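Local coordinates for putative lipoprotein (Bacteroides fragilis, PDB 3NQI) that is of unknown function but is a putative bacterial lipoprotein that may bind lipid, at residues Pro101-Phe107 against Leu126-Arg131. Sequence-based numbering, arbitrary orientation.
Sequences PVGSLSF and LPVLYR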
ATOM      1  N   PRO A 101       3.310 -16.110  -0.519  1.00 21.00           N
ATOM      2  CA  PRO A 101       3.505 -15.377  -1.720  1.00 20.26           C
ATOM      3  C   PRO A 101       2.256 -14.553  -2.090  1.00 22.95           C
ATOM      4  O   PRO A 101       1.119 -15.050  -1.932  1.00 19.83           O
ATOM      5  CB  PRO A 101       3.683 -16.485  -2.746  1.00 22.55           C
ATOM      6  CG  PRO A 101       2.766 -17.583  -2.261  1.00 25.35           C
ATOM      7  CD  PRO A 101       2.750 -17.464  -0.789  1.00 22.24           C
ATOM      8  N   VAL A 102       2.483 -13.359  -2.658  1.00 21.51           N
ATOM      9  CA  VAL A 102       1.415 -12.607  -3.306  1.00 21.97           C
ATOM     10  C   VAL A 102       1.145 -13.232  -4.660  1.00 23.22           C
ATOM     11  O   VAL A 102       1.955 -14.025  -5.198  1.00 22.77           O
ATOM     12  CB  VAL A 102       1.761 -11.073  -3.448  1.00 21.43           C
ATOM     13  CG1 VAL A 102       2.080 -10.458  -2.064  1.00 21.80           C
ATOM     14  CG2 VAL A 102       2.922 -10.863  -4.398  1.00 17.87           C
ATOM     15  N   GLY A 103      -0.009 -12.881  -5.212  1.00 20.76           N
ATOM     16  CA  GLY A 103      -0.346 -13.235  -6.560  1.00 19.92           C
ATOM     17  C   GLY A 103       0.386 -12.297  -7.481  1.00 22.86           C
ATOM     18  O   GLY A 103       0.994 -12.734  -8.443  1.00 25.55           O
ATOM     19  N   SER A 104       0.255 -10.987  -7.215  1.00 21.69           N
ATOM     20  CA  SER A 104       0.976  -9.947  -7.955  0.50 20.89           C
ATOM     21  C   SER A 104       0.803  -8.623  -7.230  1.00 20.78           C
ATOM     22  O   SER A 104      -0.011  -8.508  -6.315  1.00 19.86           O
ATOM     23  CB  SER A 104       0.486  -9.821  -9.393  0.50 24.08           C
ATOM     24  OG  SER A 104      -0.911  -9.625  -9.448  0.50 26.47           O
ATOM     25  N   LEU A 105       1.622  -7.633  -7.596  1.00 19.17           N
ATOM     26  CA  LEU A 105       1.459  -6.269  -7.077  1.00 18.74           C
ATOM     27  C   LEU A 105       0.865  -5.439  -8.214  1.00 20.58           C
ATOM     28  O   LEU A 105       1.263  -4.313  -8.493  1.00 21.68           O
ATOM     29  CB  LEU A 105       2.756  -5.632  -6.603  1.00 17.17           C
ATOM     30  CG  LEU A 105       3.486  -6.388  -5.519  1.00 19.67           C
ATOM     31  CD1 LEU A 105       4.741  -5.569  -5.022  1.00 17.80           C
ATOM     32  CD2 LEU A 105       2.497  -6.692  -4.389  1.00 14.96           C
ATOM     33  N   SER A 106      -0.156  -6.003  -8.818  1.00 22.24           N
ATOM     34  CA  SER A 106      -0.882  -5.340  -9.875  0.50 22.36           C
ATOM     35  C   SER A 106      -2.288  -5.926 -10.038  1.00 26.05           C
ATOM     36  O   SER A 106      -2.518  -7.123  -9.793  1.00 26.17           O
ATOM     37  CB  SER A 106      -0.103  -5.452 -11.176  0.50 23.44           C
ATOM     38  OG  SER A 106      -0.840  -4.905 -12.257  0.50 30.17           O
ATOM     39  N   PHE A 107      -3.229  -5.078 -10.429  1.00 24.85           N
ATOM     40  CA  PHE A 107      -4.595  -5.517 -10.769  1.00 27.51           C
ATOM     41  C   PHE A 107      -5.233  -4.420 -11.590  1.00 28.94           C
ATOM     42  O   PHE A 107      -4.578  -3.407 -11.891  1.00 24.28           O
ATOM     43  CB  PHE A 107      -5.425  -5.931  -9.553  1.00 27.31           C
ATOM     44  CG  PHE A 107      -5.510  -4.895  -8.430  1.00 27.81           C
ATOM     45  CD1 PHE A 107      -6.319  -3.761  -8.542  1.00 30.84           C
ATOM     46  CD2 PHE A 107      -4.820  -5.083  -7.262  1.00 26.03           C
ATOM     47  CE1 PHE A 107      -6.422  -2.826  -7.534  1.00 31.66           C
ATOM     48  CE2 PHE A 107      -4.938  -4.171  -6.198  1.00 25.55           C
ATOM     49  CZ  PHE A 107      -5.717  -3.034  -6.319  1.00 19.95           C
ATOM     50  N   LEU A 126       1.208   0.312  -2.960  1.00 13.31           N
ATOM     51  CA  LEU A 126       1.230  -1.035  -3.575  1.00 16.65           C
ATOM     52  C   LEU A 126      -0.169  -1.572  -3.818  1.00 17.62           C
ATOM     53  O   LEU A 126      -0.928  -1.729  -2.905  1.00 16.81           O
ATOM     54  CB  LEU A 126       2.045  -2.013  -2.721  1.00 18.37           C
ATOM     55  CG  LEU A 126       3.576  -2.008  -2.799  1.00 23.11           C
ATOM     56  CD1 LEU A 126       4.138  -0.668  -2.728  1.00 28.80           C
ATOM     57  CD2 LEU A 126       4.133  -3.006  -1.659  1.00 18.71           C
ATOM     58  N   PRO A 127      -0.545  -1.835  -5.098  1.00 16.39           N
ATOM     59  CA  PRO A 127      -1.726  -2.678  -5.301  1.00 18.35           C
ATOM     60  C   PRO A 127      -1.372  -4.119  -4.990  1.00 22.06           C
ATOM     61  O   PRO A 127      -0.365  -4.582  -5.531  1.00 27.73           O
ATOM     62  CB  PRO A 127      -2.019  -2.518  -6.786  1.00 16.97           C
ATOM     63  CG  PRO A 127      -0.981  -1.606  -7.320  1.00 19.99           C
ATOM     64  CD  PRO A 127       0.144  -1.570  -6.378  1.00 20.04           C
ATOM     65  N   VAL A 128      -2.045  -4.809  -4.046  1.00 19.73           N
ATOM     66  CA  VAL A 128      -1.743  -6.183  -3.792  1.00 17.30           C
ATOM     67  C   VAL A 128      -2.910  -7.112  -4.263  1.00 19.97           C
ATOM     68  O   VAL A 128      -4.078  -6.864  -3.942  1.00 19.15           O
ATOM     69  CB  VAL A 128      -1.375  -6.453  -2.292  1.00 19.57           C
ATOM     70  CG1 VAL A 128      -0.746  -7.823  -2.229  1.00 18.58           C
ATOM     71  CG2 VAL A 128      -0.408  -5.404  -1.807  1.00 16.86           C
ATOM     72  N   LEU A 129      -2.583  -8.108  -5.090  1.00 18.25           N
ATOM     73  CA  LEU A 129      -3.494  -9.229  -5.474  1.00 18.68           C
ATOM     74  C   LEU A 129      -2.998 -10.459  -4.686  1.00 22.46           C
ATOM     75  O   LEU A 129      -1.844 -10.892  -4.795  1.00 21.02           O
ATOM     76  CB  LEU A 129      -3.526  -9.438  -6.982  1.00 23.61           C
ATOM     77  CG  LEU A 129      -4.668 -10.171  -7.718  1.00 29.37           C
ATOM     78  CD1 LEU A 129      -6.015  -9.516  -7.487  1.00 29.89           C
ATOM     79  CD2 LEU A 129      -4.353 -10.200  -9.204  1.00 27.17           C
ATOM     80  N   TYR A 130      -3.863 -10.968  -3.823  1.00 18.54           N
ATOM     81  CA  TYR A 130      -3.472 -12.028  -2.929  1.00 19.56           C
ATOM     82  C   TYR A 130      -4.611 -13.005  -2.593  1.00 20.35           C
ATOM     83  O   TYR A 130      -5.729 -12.833  -3.032  1.00 22.59           O
ATOM     84  CB  TYR A 130      -2.854 -11.417  -1.703  1.00 20.15           C
ATOM     85  CG  TYR A 130      -3.735 -10.565  -0.825  1.00 20.88           C
ATOM     86  CD1 TYR A 130      -4.084  -9.278  -1.180  1.00 18.47           C
ATOM     87  CD2 TYR A 130      -4.188 -11.036   0.403  1.00 17.20           C
ATOM     88  CE1 TYR A 130      -4.944  -8.483  -0.378  1.00 20.36           C
ATOM     89  CE2 TYR A 130      -5.010 -10.242   1.232  1.00 20.85           C
ATOM     90  CZ  TYR A 130      -5.361  -8.968   0.849  1.00 23.75           C
ATOM     91  OH  TYR A 130      -6.148  -8.212   1.648  1.00 26.27           O
ATOM     92  N   ARG A 131      -4.312 -14.046  -1.830  1.00 21.33           N
ATOM     93  CA  ARG A 131      -5.280 -15.113  -1.587  1.00 21.82           C
ATOM     94  C   ARG A 131      -5.692 -15.140  -0.136  1.00 21.16           C
ATOM     95  O   ARG A 131      -4.837 -15.155   0.738  1.00 21.90           O
ATOM     96  CB  ARG A 131      -4.663 -16.472  -1.958  1.00 23.29           C
ATOM     97  CG  ARG A 131      -4.527 -16.710  -3.474  1.00 24.11           C
ATOM     98  CD  ARG A 131      -3.553 -17.856  -3.808  1.00 22.50           C
ATOM     99  NE  ARG A 131      -2.215 -17.324  -3.721  1.00 25.15           N
ATOM    100  CZ  ARG A 131      -1.417 -17.048  -4.746  1.00 21.67           C
ATOM    101  NH1 ARG A 131      -1.762 -17.347  -6.000  1.00 23.33           N
ATOM    102  NH2 ARG A 131      -0.241 -16.474  -4.480  1.00 24.78           N
TER
HETATM  103  O   HOH W   1      -1.562 -14.629  -1.444  1.00 20.86           O
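Leu129 bonds through both its backbone N and its backbone O to the loop 101-107. Its N-H runs to Ser104 O at 2.9 Å, nearly straight at 167°, while Leu129 O accepts two donors, Gly103 N at 2.7 Å and Ser104 N at 3.2 Å. Two consecutive loop residues facing one strand residue make a classic beta bulge, an instance of how an irregular loop can join a strand through a single antiparallel, hydrogen-bonded pair, here Ser104 with Leu129. Further along, a bend at chi3 (-80°) lets Arg131 NH2 donate a hydrogen bond to Pro101 O at 3.2 Å; the oxygen lies in the guanidinium plane, whereas the nitrogen stands above the carbonyl plane, not on a lone pair. A water joins the same Pro101 O to Arg131 N, and the guanidinium also bonds through NE to Asn226 OD1 and through NH2 to Asn222 O. Val102 also makes backbone hydrogen bonds with Gln220, in strand 214-221, and with Asn222 just beyond it. With chi1 at 54°, Ser104 OG sits between its own backbone N and carbonyl carbon and donates a hydrogen bond to a lone pair of Ser106 O, while touching Leu129 CD2. The side chains of Val102 and Val128 cross at about a right angle, meeting through their CG1 methyls, and Leu105 lies alongside Val128, its CD2 4.1 Å from Val128 CG1. At the other end the Phe107 ring reaches Pro127, CE2 lying 3.4 Å from Pro127 CB, while Phe191 meets the ring from strand 186-195.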